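PDB 5FTZ: chitin binding protein from Streptomyces lividans, which probably binds chitin and breaks its glycosidic bonds oxidatively, as a copper-dependent lytic polysaccharide monooxygenase of family AA10. Local coordinates for residues V13-V19 / A69-T73; P43-C49 / N110-S114; T93-Y99 / P120-Y126. All blocks are in the same frame, centred on the assembly; numbering follows the deposited sequence.

Contact 1: residues V13-V19 / A69-T73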
ATOM      1  N   VAL A  13      30.793   7.723   0.368  1.00  9.54           N
ATOM      2  CA  VAL A  13      32.196   8.057   0.365  1.00 11.42           C
ATOM      3  C   VAL A  13      32.785   7.950  -1.024  1.00 11.33           C
ATOM      4  O   VAL A  13      33.699   8.723  -1.359  1.00 11.98           O
ATOM      5  CB  VAL A  13      33.077   7.309   1.382  1.00 13.28           C
ATOM      6  CG1 VAL A  13      32.571   7.563   2.803  1.00 14.33           C
ATOM      7  CG2 VAL A  13      33.236   5.881   1.137  1.00 13.35           C
ATOM      8  N   CYS A  14      32.250   7.088  -1.864  1.00 10.28           N
ATOM      9  CA  CYS A  14      32.659   7.051  -3.281  1.00 11.74           C
ATOM     10  C   CYS A  14      32.170   8.328  -4.005  1.00 13.21           C
ATOM     11  O   CYS A  14      32.976   9.035  -4.660  1.00 19.78           O
ATOM     12  CB  CYS A  14      32.103   5.768  -3.895  1.00 12.12           C
ATOM     13  SG  CYS A  14      32.919   4.247  -3.408  1.00 13.98           S
ATOM     14  N   GLN A  15      30.969   8.767  -3.786  1.00 11.03           N
ATOM     15  CA  GLN A  15      30.459   9.959  -4.480  1.00 12.22           C
ATOM     16  C   GLN A  15      31.150  11.237  -3.992  1.00 12.41           C
ATOM     17  O   GLN A  15      31.393  12.154  -4.817  1.00 13.95           O
ATOM     18  CB  GLN A  15      28.966  10.054  -4.370  1.00 13.13           C
ATOM     19  CG  GLN A  15      28.339  11.235  -5.109  1.00 13.59           C
ATOM     20  CD  GLN A  15      28.326  12.471  -4.256  1.00 16.55           C
ATOM     21  OE1 GLN A  15      28.337  12.441  -3.015  1.00 17.35           O
ATOM     22  NE2 GLN A  15      28.279  13.625  -4.929  1.00 18.34           N
ATOM     23  N   ASN A  16      31.499  11.328  -2.719  1.00 12.37           N
ATOM     24  CA  ASN A  16      31.856  12.598  -2.142  1.00 14.12           C
ATOM     25  C   ASN A  16      33.331  12.942  -2.294  1.00 15.79           C
ATOM     26  O   ASN A  16      33.742  13.995  -1.827  1.00 17.53           O
ATOM     27  CB  ASN A  16      31.284  12.760  -0.738  1.00 16.86           C
ATOM     28  CG  ASN A  16      32.037  12.052   0.283  1.00 16.69           C
ATOM     29  OD1 ASN A  16      33.125  11.507   0.025  1.00 18.06           O
ATOM     30  ND2 ASN A  16      31.422  11.979   1.517  1.00 18.10           N
ATOM     31  N   GLY A  17      34.094  12.076  -2.946  1.00 16.02           N
ATOM     32  CA  GLY A  17      35.493  12.401  -3.193  1.00 19.28           C
ATOM     33  C   GLY A  17      36.425  11.795  -2.191  1.00 17.76           C
ATOM     34  O   GLY A  17      37.645  11.943  -2.305  1.00 19.07           O
ATOM     35  N   THR A  18      35.895  11.129  -1.170  1.00 15.36           N
ATOM     36  CA  THR A  18      36.747  10.616  -0.128  1.00 13.95           C
ATOM     37  C   THR A  18      37.532   9.391  -0.582  1.00 14.46           C
ATOM     38  O   THR A  18      38.657   9.181  -0.098  1.00 17.19           O
ATOM     39  CB  THR A  18      35.931  10.282   1.142  1.00 15.52           C
ATOM     40  OG1 THR A  18      35.224  11.490   1.547  1.00 18.28           O
ATOM     41  CG2 THR A  18      36.825   9.891   2.298  1.00 17.80           C
ATOM     42  N   VAL A  19      36.912   8.586  -1.423  1.00 13.60           N
ATOM     43  CA  VAL A  19      37.486   7.364  -1.957  1.00 15.14           C
ATOM     44  C   VAL A  19      37.420   7.481  -3.444  1.00 14.33           C
ATOM     45  O   VAL A  19      36.354   7.709  -3.999  1.00 16.31           O
ATOM     46  CB  VAL A  19      36.627   6.139  -1.487  1.00 15.28           C
ATOM     47  CG1 VAL A  19      36.962   4.874  -2.197  1.00 16.90           C
ATOM     48  CG2 VAL A  19      36.821   5.965   0.012  1.00 16.98           C
ATOM     49  N   ALA A  69      42.461   0.485   3.511  1.00 11.39           N
ATOM     50  CA  ALA A  69      41.243   0.330   4.280  1.00 11.46           C
ATOM     51  C   ALA A  69      40.173   1.371   3.921  1.00 10.31           C
ATOM     52  O   ALA A  69      40.447   2.510   3.574  1.00 11.64           O
ATOM     53  CB  ALA A  69      41.554   0.455   5.761  1.00 14.42           C
ATOM     54  N   TRP A  70      38.912   0.963   3.957  1.00 10.13           N
ATOM     55  CA  TRP A  70      37.848   1.924   3.854  1.00 10.42           C
ATOM     56  C   TRP A  70      37.952   2.925   4.971  1.00 11.02           C
ATOM     57  O   TRP A  70      38.326   2.584   6.060  1.00 11.78           O
ATOM     58  CB  TRP A  70      36.468   1.277   3.936  1.00 10.18           C
ATOM     59  CG  TRP A  70      36.079   0.406   2.765  1.00  9.41           C
ATOM     60  CD1 TRP A  70      36.125  -0.952   2.712  1.00  9.98           C
ATOM     61  CD2 TRP A  70      35.528   0.856   1.521  1.00  9.49           C
ATOM     62  NE1 TRP A  70      35.673  -1.363   1.512  1.00 10.28           N
ATOM     63  CE2 TRP A  70      35.307  -0.279   0.747  1.00  9.83           C
ATOM     64  CE3 TRP A  70      35.203   2.110   0.998  1.00  9.46           C
ATOM     65  CZ2 TRP A  70      34.754  -0.206  -0.525  1.00  9.84           C
ATOM     66  CZ3 TRP A  70      34.650   2.155  -0.284  1.00 10.05           C
ATOM     67  CH2 TRP A  70      34.436   1.033  -1.001  1.00 10.34           C
ATOM     68  N   PRO A  71      37.628   4.196   4.690  1.00 11.42           N
ATOM     69  CA  PRO A  71      37.529   5.148   5.819  1.00 11.26           C
ATOM     70  C   PRO A  71      36.412   4.780   6.730  1.00 11.84           C
ATOM     71  O   PRO A  71      35.387   4.245   6.285  1.00 11.55           O
ATOM     72  CB  PRO A  71      37.238   6.493   5.151  1.00 12.61           C
ATOM     73  CG  PRO A  71      36.704   6.184   3.844  1.00 14.29           C
ATOM     74  CD  PRO A  71      37.222   4.823   3.432  1.00 12.40           C
ATOM     75  N   THR A  72      36.544   5.117   8.005  1.00 11.53           N
ATOM     76  CA  THR A  72      35.515   4.733   8.987  1.00 13.11           C
ATOM     77  C   THR A  72      35.017   5.941   9.777  1.00 13.02           C
ATOM     78  O   THR A  72      35.737   6.928   9.949  1.00 14.53           O
ATOM     79  CB  THR A  72      36.025   3.740  10.033  1.00 15.25           C
ATOM     80  OG1 THR A  72      36.993   4.370  10.878  1.00 18.74           O
ATOM     81  CG2 THR A  72      36.666   2.512   9.469  1.00 14.49           C
ATOM     82  N   THR A  73      33.801   5.828  10.298  1.00 11.01           N
ATOM     83  CA  THR A  73      33.223   6.760  11.224  1.00 11.26           C
ATOM     84  C   THR A  73      33.455   6.180  12.626  1.00 12.49           C
ATOM     85  O   THR A  73      33.076   5.040  12.922  1.00 10.90           O
ATOM     86  CB  THR A  73      31.745   6.933  10.971  1.00 13.06           C
ATOM     87  OG1 THR A  73      31.513   7.436   9.645  1.00 14.10           O
ATOM     88  CG2 THR A  73      31.081   7.899  11.966  1.00 13.44           C
TER
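A disulfide sulfur meets an indole edge here: Cys14 SG, bonded to Cys22, lies 4.1 Å from Trp70 CZ3 and close to the plane of the six-membered ring, 5.3 Å from its centroid and 88° off the normal. Around this Cys sulfur-aromatic contact the interface is wholly apolar, with no hydrogen bond between residues 13-19 and 69-73. Val13 CG2 and Val19 CG1 approach the same ring corner, at 4.2 and 4.0 Å from Trp70 CZ3. Pro71 continues the patch, its CD 3.6 Å from Val19 CG2 and its CG 4.0 Å from Thr18 CG2. Val19 can join Val13 because the chain doubles back after the helix. Gly17 leaves helical geometry with positive phi, Val19 N bonds to Val13 O (3.2 Å), and Asn16 OD1 accepts from Thr18 N (3.0 Å) in an Asx turn and from Thr18 OG1 (2.6 Å). The indole is held from elsewhere too: NE1 donates to Ser61 O, and Arg10 makes a cation-pi contact. The C-terminal end of helix 10-15 is thus packed against the loop leading into strand 73-74, while Trp70 also touches Asp169 of strand 162-171, the parallel partner of strand 73-74.

Contact 2: residues P43-C49 / N110-S114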
ATOM      1  N   PRO A  43      20.044  -9.708  -1.736  1.00 13.26           N
ATOM      2  CA  PRO A  43      21.283  -9.949  -2.441  1.00 13.44           C
ATOM      3  C   PRO A  43      22.086 -11.122  -1.872  1.00 12.62           C
ATOM      4  O   PRO A  43      22.132 -11.322  -0.656  1.00 13.81           O
ATOM      5  CB  PRO A  43      22.087  -8.644  -2.260  1.00 14.23           C
ATOM      6  CG  PRO A  43      21.177  -7.697  -1.575  1.00 15.11           C
ATOM      7  CD  PRO A  43      19.970  -8.388  -1.086  1.00 13.33           C
ATOM      8  N   ALA A  44      22.730 -11.822  -2.771  1.00 12.19           N
ATOM      9  CA  ALA A  44      23.633 -12.950  -2.423  1.00 14.19           C
ATOM     10  C   ALA A  44      24.773 -12.499  -1.536  1.00 13.09           C
ATOM     11  O   ALA A  44      25.257 -11.379  -1.686  1.00 12.71           O
ATOM     12  CB  ALA A  44      24.199 -13.544  -3.685  1.00 16.16           C
ATOM     13  N   ASP A  45      25.277 -13.378  -0.673  1.00 13.67           N
ATOM     14  CA  ASP A  45      26.521 -13.149   0.067  1.00 12.43           C
ATOM     15  C   ASP A  45      27.634 -12.708  -0.840  1.00 13.20           C
ATOM     16  O   ASP A  45      27.801 -13.190  -1.965  1.00 13.41           O
ATOM     17  CB  ASP A  45      26.918 -14.443   0.809  1.00 14.38           C
ATOM     18  CG  ASP A  45      26.135 -14.666   2.101  1.00 17.42           C
ATOM     19  OD1 ASP A  45      25.415 -13.772   2.604  1.00 14.38           O
ATOM     20  OD2 ASP A  45      26.254 -15.790   2.634  1.00 18.43           O
ATOM     21  N   GLY A  46      28.339 -11.688  -0.380  1.00 11.96           N
ATOM     22  CA  GLY A  46      29.401 -11.098  -1.157  1.00 12.12           C
ATOM     23  C   GLY A  46      28.966 -10.040  -2.134  1.00 12.20           C
ATOM     24  O   GLY A  46      29.826  -9.458  -2.794  1.00 14.38           O
ATOM     25  N   THR A  47      27.668  -9.798  -2.232  1.00 12.11           N
ATOM     26  CA  THR A  47      27.119  -8.734  -3.083  1.00 11.59           C
ATOM     27  C   THR A  47      26.113  -7.911  -2.284  1.00 12.37           C
ATOM     28  O   THR A  47      25.380  -7.100  -2.884  1.00 14.57           O
ATOM     29  CB  THR A  47      26.418  -9.252  -4.328  1.00 13.05           C
ATOM     30  OG1 THR A  47      25.158  -9.857  -3.972  1.00 15.31           O
ATOM     31  CG2 THR A  47      27.286 -10.209  -5.105  1.00 16.13           C
ATOM     32  N   ILE A  48      26.163  -7.978  -0.961  1.00 10.85           N
ATOM     33  CA  ILE A  48      25.208  -7.263  -0.148  1.00 11.43           C
ATOM     34  C   ILE A  48      25.374  -5.762  -0.309  1.00 10.65           C
ATOM     35  O   ILE A  48      24.401  -5.028  -0.589  1.00 10.79           O
ATOM     36  CB  ILE A  48      25.287  -7.661   1.319  1.00 11.76           C
ATOM     37  CG1 ILE A  48      24.903  -9.143   1.488  1.00 12.88           C
ATOM     38  CG2 ILE A  48      24.354  -6.815   2.156  1.00 13.09           C
ATOM     39  CD1 ILE A  48      25.368  -9.713   2.807  1.00 13.35           C
ATOM     40  N   CYS A  49      26.599  -5.272  -0.182  1.00 10.53           N
ATOM     41  CA  CYS A  49      26.847  -3.820  -0.181  1.00 11.74           C
ATOM     42  C   CYS A  49      26.636  -3.207  -1.543  1.00 11.04           C
ATOM     43  O   CYS A  49      26.398  -1.997  -1.622  1.00 11.29           O
ATOM     44  CB  CYS A  49      28.240  -3.496   0.326  1.00 12.65           C
ATOM     45  SG  CYS A  49      28.565  -4.134   2.009  1.00 15.96           S
ATOM     46  N   ASN A 110      34.399 -10.350   0.899  1.00  9.67           N
ATOM     47  CA  ASN A 110      33.234  -9.479   0.708  1.00  9.70           C
ATOM     48  C   ASN A 110      32.191  -9.790   1.788  1.00 10.40           C
ATOM     49  O   ASN A 110      31.902 -10.947   2.047  1.00 12.13           O
ATOM     50  CB  ASN A 110      32.590  -9.718  -0.620  1.00 10.63           C
ATOM     51  CG  ASN A 110      33.433  -9.300  -1.806  1.00 11.66           C
ATOM     52  OD1 ASN A 110      34.638  -9.062  -1.723  1.00 12.36           O
ATOM     53  ND2 ASN A 110      32.779  -9.290  -2.924  1.00 12.42           N
ATOM     54  N   LEU A 111      31.552  -8.773   2.360  1.00  9.83           N
ATOM     55  CA  LEU A 111      30.592  -8.947   3.449  1.00 11.70           C
ATOM     56  C   LEU A 111      29.545  -9.997   3.106  1.00 11.17           C
ATOM     57  O   LEU A 111      28.935  -9.993   2.016  1.00 10.86           O
ATOM     58  CB  LEU A 111      29.876  -7.617   3.718  1.00 12.38           C
ATOM     59  CG  LEU A 111      29.073  -7.564   5.016  1.00 13.08           C
ATOM     60  CD1 LEU A 111      29.989  -7.458   6.206  1.00 13.86           C
ATOM     61  CD2 LEU A 111      28.101  -6.380   4.944  1.00 13.78           C
ATOM     62  N   ALA A 112      29.247 -10.826   4.101  1.00 10.86           N
ATOM     63  CA  ALA A 112      28.259 -11.876   3.952  1.00 11.07           C
ATOM     64  C   ALA A 112      27.406 -12.016   5.206  1.00 11.26           C
ATOM     65  O   ALA A 112      27.752 -11.445   6.277  1.00 11.15           O
ATOM     66  CB  ALA A 112      28.989 -13.193   3.729  1.00 11.55           C
ATOM     67  N   ARG A 113      26.277 -12.731   5.092  1.00 10.86           N
ATOM     68  CA  ARG A 113      25.420 -12.960   6.262  1.00 11.45           C
ATOM     69  C   ARG A 113      26.152 -13.529   7.469  1.00 10.62           C
ATOM     70  O   ARG A 113      25.847 -13.182   8.593  1.00 11.32           O
ATOM     71  CB  ARG A 113      24.234 -13.821   5.877  1.00 12.62           C
ATOM     72  CG  ARG A 113      23.230 -13.090   4.977  1.00 12.99           C
ATOM     73  CD  ARG A 113      22.399 -14.120   4.203  1.00 13.87           C
ATOM     74  NE  ARG A 113      21.417 -13.475   3.348  1.00 15.33           N
ATOM     75  CZ  ARG A 113      21.660 -12.860   2.187  1.00 14.76           C
ATOM     76  NH1 ARG A 113      22.878 -12.732   1.696  1.00 14.08           N
ATOM     77  NH2 ARG A 113      20.652 -12.309   1.546  1.00 15.29           N
ATOM     78  N   SER A 114      27.120 -14.403   7.241  1.00 10.81           N
ATOM     79  CA  SER A 114      27.882 -15.016   8.344  1.00 12.70           C
ATOM     80  C   SER A 114      28.689 -13.996   9.149  1.00 11.30           C
ATOM     81  O   SER A 114      29.067 -14.229  10.290  1.00 12.85           O
ATOM     82  CB  SER A 114      28.830 -16.074   7.793  1.00 13.39           C
ATOM     83  OG  SER A 114      29.653 -15.602   6.711  1.00 17.81           O
TER
HETATM   84  O   HOH W   1      27.274 -16.205   4.926  1.00 19.28           O
HETATM   85  O   HOH W   2      28.790  -7.767   0.181  1.00 16.35           O
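Arg113 supplies most of the donors. Arg113 NH1 forms a salt bridge with Asp45 OD1 (2.9 Å) and also bonds to Pro43 O (2.8 Å); Arg113 NH2 reaches the same Pro43 O (2.8 Å) and Ser41 O, and NE donates to Pro39 O, so all three guanidinium nitrogens are engaged. Asp45 OD1 takes a second, almost linear bond from Arg113 N (2.8 Å), while Asp45 OD2 accepts from water 1 (2.5 Å), which in turn accepts from Ser114 N (2.9 Å). Asp45 and Gly46 are the central residues of a type II beta turn, closed by Thr47 N to Ala44 O (2.9 Å), with Thr47 OG1 also donating to Ala44 O (2.7 Å). The turn docks the long loop between strands 33-35 and 73-74 onto the loop between strands 93-100 and 122-125. Gly46, with positive phi, donates from N to Leu111 O (3.0 Å) and accepts at O from Asn110 ND2 (3.0 Å). Leu111 O also accepts from water 2 (2.9 Å), to which Ile48 N donates weakly (2.9 Å). Beneath, Cys49 SG, disulfide-bonded to Cys167, packs 3.7 Å from Leu111 CD2; Ile48 meets Leu152, and Leu111 meets Val150, both of strand 148-157.

Contact 3: residues T93-Y99 / P120-Y126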
ATOM      1  N   THR A  93       7.228   3.634   2.403  1.00  9.10           N
ATOM      2  CA  THR A  93       8.221   2.833   3.050  1.00  9.55           C
ATOM      3  C   THR A  93       7.571   1.846   4.010  1.00 10.28           C
ATOM      4  O   THR A  93       6.709   2.236   4.831  1.00 11.21           O
ATOM      5  CB  THR A  93       9.175   3.768   3.820  1.00  9.40           C
ATOM      6  OG1 THR A  93       9.867   4.552   2.799  1.00  9.97           O
ATOM      7  CG2 THR A  93      10.190   2.991   4.672  1.00  9.53           C
ATOM      8  N   THR A  94       8.077   0.607   4.008  1.00  9.50           N
ATOM      9  CA  THR A  94       7.706  -0.414   4.956  1.00 10.07           C
ATOM     10  C   THR A  94       8.526  -0.239   6.227  1.00  9.74           C
ATOM     11  O   THR A  94       7.942  -0.035   7.289  1.00 10.30           O
ATOM     12  CB  THR A  94       7.915  -1.819   4.389  1.00 10.17           C
ATOM     13  OG1 THR A  94       7.071  -1.950   3.245  1.00 11.57           O
ATOM     14  CG2 THR A  94       7.592  -2.921   5.383  1.00 11.33           C
ATOM     15  N   ASP A  95       9.854  -0.283   6.166  1.00  9.41           N
ATOM     16  CA  ASP A  95      10.673  -0.131   7.366  1.00 10.52           C
ATOM     17  C   ASP A  95      12.125   0.198   7.029  1.00  9.23           C
ATOM     18  O   ASP A  95      12.551   0.196   5.866  1.00  9.25           O
ATOM     19  CB  ASP A  95      10.587  -1.355   8.284  1.00 13.54           C
ATOM     20  CG  ASP A  95      11.300  -2.535   7.784  1.00 19.96           C
ATOM     21  OD1 ASP A  95      11.794  -2.565   6.686  1.00 23.99           O
ATOM     22  OD2 ASP A  95      11.390  -3.507   8.581  1.00 31.84           O
ATOM     23  N   PHE A  96      12.823   0.558   8.088  1.00  8.67           N
ATOM     24  CA  PHE A  96      14.294   0.695   8.110  1.00  9.16           C
ATOM     25  C   PHE A  96      14.848  -0.284   9.107  1.00 10.30           C
ATOM     26  O   PHE A  96      14.313  -0.331  10.240  1.00  9.58           O
ATOM     27  CB  PHE A  96      14.727   2.118   8.485  1.00  9.55           C
ATOM     28  CG  PHE A  96      14.252   3.189   7.527  1.00  8.35           C
ATOM     29  CD1 PHE A  96      14.992   3.533   6.393  1.00  8.81           C
ATOM     30  CD2 PHE A  96      13.037   3.804   7.692  1.00  9.83           C
ATOM     31  CE1 PHE A  96      14.550   4.492   5.492  1.00  9.03           C
ATOM     32  CE2 PHE A  96      12.599   4.761   6.824  1.00  9.64           C
ATOM     33  CZ  PHE A  96      13.348   5.095   5.709  1.00  9.20           C
ATOM     34  N   LYS A  97      15.888  -1.006   8.760  1.00  9.36           N
ATOM     35  CA  LYS A  97      16.523  -1.948   9.696  1.00  9.81           C
ATOM     36  C   LYS A  97      18.008  -1.725   9.640  1.00  9.16           C
ATOM     37  O   LYS A  97      18.561  -1.479   8.539  1.00  9.49           O
ATOM     38  CB  LYS A  97      16.246  -3.391   9.377  1.00 11.49           C
ATOM     39  CG  LYS A  97      14.791  -3.773   9.520  1.00 13.10           C
ATOM     40  CD  LYS A  97      14.565  -5.196   9.105  1.00 17.19           C
ATOM     41  CE  LYS A  97      13.197  -5.675   9.559  1.00 22.01           C
ATOM     42  NZ  LYS A  97      12.584  -6.423   8.475  1.00 27.97           N
ATOM     43  N   TYR A  98      18.669  -1.827  10.767  1.00  7.44           N
ATOM     44  CA  TYR A  98      20.096  -1.597  10.866  1.00  7.55           C
ATOM     45  C   TYR A  98      20.748  -2.779  11.558  1.00  7.48           C
ATOM     46  O   TYR A  98      20.279  -3.206  12.617  1.00  7.67           O
ATOM     47  CB  TYR A  98      20.391  -0.316  11.651  1.00  8.27           C
ATOM     48  CG  TYR A  98      19.814   0.904  11.051  1.00  8.24           C
ATOM     49  CD1 TYR A  98      18.486   1.289  11.350  1.00  7.99           C
ATOM     50  CD2 TYR A  98      20.530   1.715  10.179  1.00  8.14           C
ATOM     51  CE1 TYR A  98      17.911   2.418  10.788  1.00  9.37           C
ATOM     52  CE2 TYR A  98      19.975   2.860   9.607  1.00  8.59           C
ATOM     53  CZ  TYR A  98      18.691   3.218   9.917  1.00  9.72           C
ATOM     54  OH  TYR A  98      18.120   4.343   9.362  1.00 11.26           O
ATOM     55  N   TYR A  99      21.795  -3.327  10.955  1.00  6.94           N
ATOM     56  CA  TYR A  99      22.481  -4.549  11.379  1.00  7.36           C
ATOM     57  C   TYR A  99      23.930  -4.200  11.624  1.00  7.06           C
ATOM     58  O   TYR A  99      24.453  -3.278  11.004  1.00  8.17           O
ATOM     59  CB  TYR A  99      22.455  -5.643  10.308  1.00  8.55           C
ATOM     60  CG  TYR A  99      21.077  -6.047   9.801  1.00  9.44           C
ATOM     61  CD1 TYR A  99      20.413  -5.311   8.865  1.00  9.82           C
ATOM     62  CD2 TYR A  99      20.442  -7.149  10.306  1.00 10.35           C
ATOM     63  CE1 TYR A  99      19.177  -5.706   8.403  1.00 11.46           C
ATOM     64  CE2 TYR A  99      19.178  -7.553   9.815  1.00 12.33           C
ATOM     65  CZ  TYR A  99      18.581  -6.826   8.888  1.00 12.32           C
ATOM     66  OH  TYR A  99      17.327  -7.113   8.347  1.00 17.53           O
ATOM     67  N   PRO A 120      18.493  -7.252  13.711  1.00 11.59           N
ATOM     68  CA  PRO A 120      18.871  -5.835  13.658  1.00 10.99           C
ATOM     69  C   PRO A 120      18.955  -5.204  15.031  1.00 10.31           C
ATOM     70  O   PRO A 120      18.176  -5.541  15.950  1.00 12.42           O
ATOM     71  CB  PRO A 120      17.772  -5.178  12.872  1.00 12.72           C
ATOM     72  CG  PRO A 120      16.706  -6.148  12.687  1.00 13.96           C
ATOM     73  CD  PRO A 120      17.260  -7.504  12.961  1.00 12.77           C
ATOM     74  N   PHE A 121      19.903  -4.324  15.235  1.00  9.06           N
ATOM     75  CA  PHE A 121      20.006  -3.634  16.513  1.00  9.47           C
ATOM     76  C   PHE A 121      19.026  -2.466  16.642  1.00  9.84           C
ATOM     77  O   PHE A 121      18.832  -1.949  17.744  1.00 10.86           O
ATOM     78  CB  PHE A 121      21.421  -3.222  16.819  1.00  9.16           C
ATOM     79  CG  PHE A 121      21.982  -2.129  15.923  1.00  9.00           C
ATOM     80  CD1 PHE A 121      21.767  -0.778  16.198  1.00  9.37           C
ATOM     81  CD2 PHE A 121      22.726  -2.454  14.786  1.00  9.23           C
ATOM     82  CE1 PHE A 121      22.261   0.191  15.389  1.00  9.49           C
ATOM     83  CE2 PHE A 121      23.255  -1.443  13.988  1.00  8.54           C
ATOM     84  CZ  PHE A 121      22.986  -0.146  14.275  1.00  9.77           C
ATOM     85  N   PHE A 122      18.456  -2.026  15.531  1.00  9.42           N
ATOM     86  CA  PHE A 122      17.531  -0.905  15.505  1.00  9.15           C
ATOM     87  C   PHE A 122      16.619  -1.130  14.333  1.00  8.81           C
ATOM     88  O   PHE A 122      17.096  -1.391  13.216  1.00  9.70           O
ATOM     89  CB  PHE A 122      18.331   0.402  15.360  1.00 10.32           C
ATOM     90  CG  PHE A 122      17.513   1.651  15.245  1.00 11.77           C
ATOM     91  CD1 PHE A 122      16.370   1.859  15.977  1.00 12.80           C
ATOM     92  CD2 PHE A 122      17.989   2.691  14.429  1.00 12.48           C
ATOM     93  CE1 PHE A 122      15.677   3.072  15.860  1.00 14.97           C
ATOM     94  CE2 PHE A 122      17.294   3.881  14.311  1.00 13.29           C
ATOM     95  CZ  PHE A 122      16.139   4.069  15.045  1.00 13.50           C
ATOM     96  N   THR A 123      15.310  -1.042  14.572  1.00  9.46           N
ATOM     97  CA  THR A 123      14.293  -1.202  13.523  1.00 10.29           C
ATOM     98  C   THR A 123      13.312  -0.073  13.626  1.00 10.47           C
ATOM     99  O   THR A 123      12.892   0.222  14.758  1.00 11.22           O
ATOM    100  CB  THR A 123      13.519  -2.547  13.708  1.00 11.64           C
ATOM    101  OG1 THR A 123      14.444  -3.647  13.671  1.00 14.60           O
ATOM    102  CG2 THR A 123      12.467  -2.760  12.643  1.00 12.54           C
ATOM    103  N   VAL A 124      12.895   0.486  12.483  1.00  9.77           N
ATOM    104  CA  VAL A 124      11.839   1.528  12.452  1.00 11.04           C
ATOM    105  C   VAL A 124      10.734   1.083  11.513  1.00 11.98           C
ATOM    106  O   VAL A 124      10.872   1.219  10.287  1.00 10.63           O
ATOM    107  CB  VAL A 124      12.436   2.860  12.053  1.00 11.98           C
ATOM    108  CG1 VAL A 124      11.413   3.957  12.119  1.00 13.47           C
ATOM    109  CG2 VAL A 124      13.586   3.227  12.989  1.00 13.68           C
ATOM    110  N   PRO A 125       9.633   0.521  12.064  1.00 12.78           N
ATOM    111  CA  PRO A 125       8.471   0.252  11.222  1.00 13.64           C
ATOM    112  C   PRO A 125       7.950   1.617  10.750  1.00 14.00           C
ATOM    113  O   PRO A 125       7.833   2.564  11.571  1.00 16.69           O
ATOM    114  CB  PRO A 125       7.503  -0.439  12.169  1.00 14.76           C
ATOM    115  CG  PRO A 125       8.331  -0.894  13.345  1.00 15.52           C
ATOM    116  CD  PRO A 125       9.396   0.145  13.473  1.00 14.19           C
ATOM    117  N   TYR A 126       7.619   1.763   9.450  1.00 11.77           N
ATOM    118  CA  TYR A 126       7.264   3.086   8.924  1.00 12.00           C
ATOM    119  C   TYR A 126       5.841   3.189   8.369  1.00 13.06           C
ATOM    120  O   TYR A 126       5.417   4.260   7.958  1.00 14.40           O
ATOM    121  CB  TYR A 126       8.266   3.515   7.841  1.00 12.71           C
ATOM    122  CG  TYR A 126       8.585   4.981   7.805  1.00 12.79           C
ATOM    123  CD1 TYR A 126       9.343   5.570   8.794  1.00 12.87           C
ATOM    124  CD2 TYR A 126       8.069   5.806   6.813  1.00 11.88           C
ATOM    125  CE1 TYR A 126       9.642   6.923   8.775  1.00 13.17           C
ATOM    126  CE2 TYR A 126       8.338   7.153   6.798  1.00 13.67           C
ATOM    127  CZ  TYR A 126       9.108   7.710   7.810  1.00 13.92           C
ATOM    128  OH  TYR A 126       9.367   9.091   7.793  1.00 15.79           O
TER
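Five backbone hydrogen bonds join the segments. Phe96 and Val124 form a reciprocal pair, Phe96 N to Val124 O at 3.0 Å and Val124 N to Phe96 O at 2.8 Å. Tyr98 N donates to Phe122 O (2.9 Å), but Tyr98 O accepts from Phe121 N (2.9 Å), and at the other end Tyr126 N reaches Thr94 O (2.8 Å). The axes of the short strand segments 95-99 and 122-125 are antiparallel, their directions 178° apart. On the sheet face of Asp95 and Lys97, Asp95 OD2 and Lys97 NZ make a salt bridge (3.2 Å), and Lys97 CG packs on Thr123 CG2 (4.0 Å). The face of Phe96, Tyr98 and Val124 is largely aromatic: Phe96 points its edge at the Tyr126 ring in a T-shaped pair, while the Tyr98 and Phe122 rings are nearly parallel but barely overlap. Two CH-pi contacts finish one end, Tyr98 CB over Phe121 and Pro120 CB over Tyr99. Trp85 and His137, from the opposing sheet, meet Phe96, and both hydrogen-bond to Tyr98 OH. A classic beta bulge sets Thr94 and Asp95 opposite Thr156. This is an antiparallel strand pair at the sheet edge in the immunoglobulin-like beta sandwich of AA10 enzymes, with the Thr94 side chain about 8 Å from a bound copper ion.

Overall arrangement
The three contacts are separate, with nearest atoms about 7 Å apart for contacts 1 and 2, about 8 Å for contacts 2 and 3, and about 11 Å for contacts 1 and 3. Contacts 1 and 3, centres about 24 Å apart, flank the chain's centre on opposite sides; contact 2 has its centre about 19 Å from each and interleaves with both along the chain. Strand 162-171 connects contacts 1 and 2 through Asp169 and Cys167. Contacts 2 and 3 share Leu152 and Phe38 as neighbours. Contact 3 adjoins the active site: Thr93 OG1 bonds to the backbone of His91, which with His1 forms the copper-binding histidine brace. Thr94 touches His158, which with Asp159 binds copper at a second site.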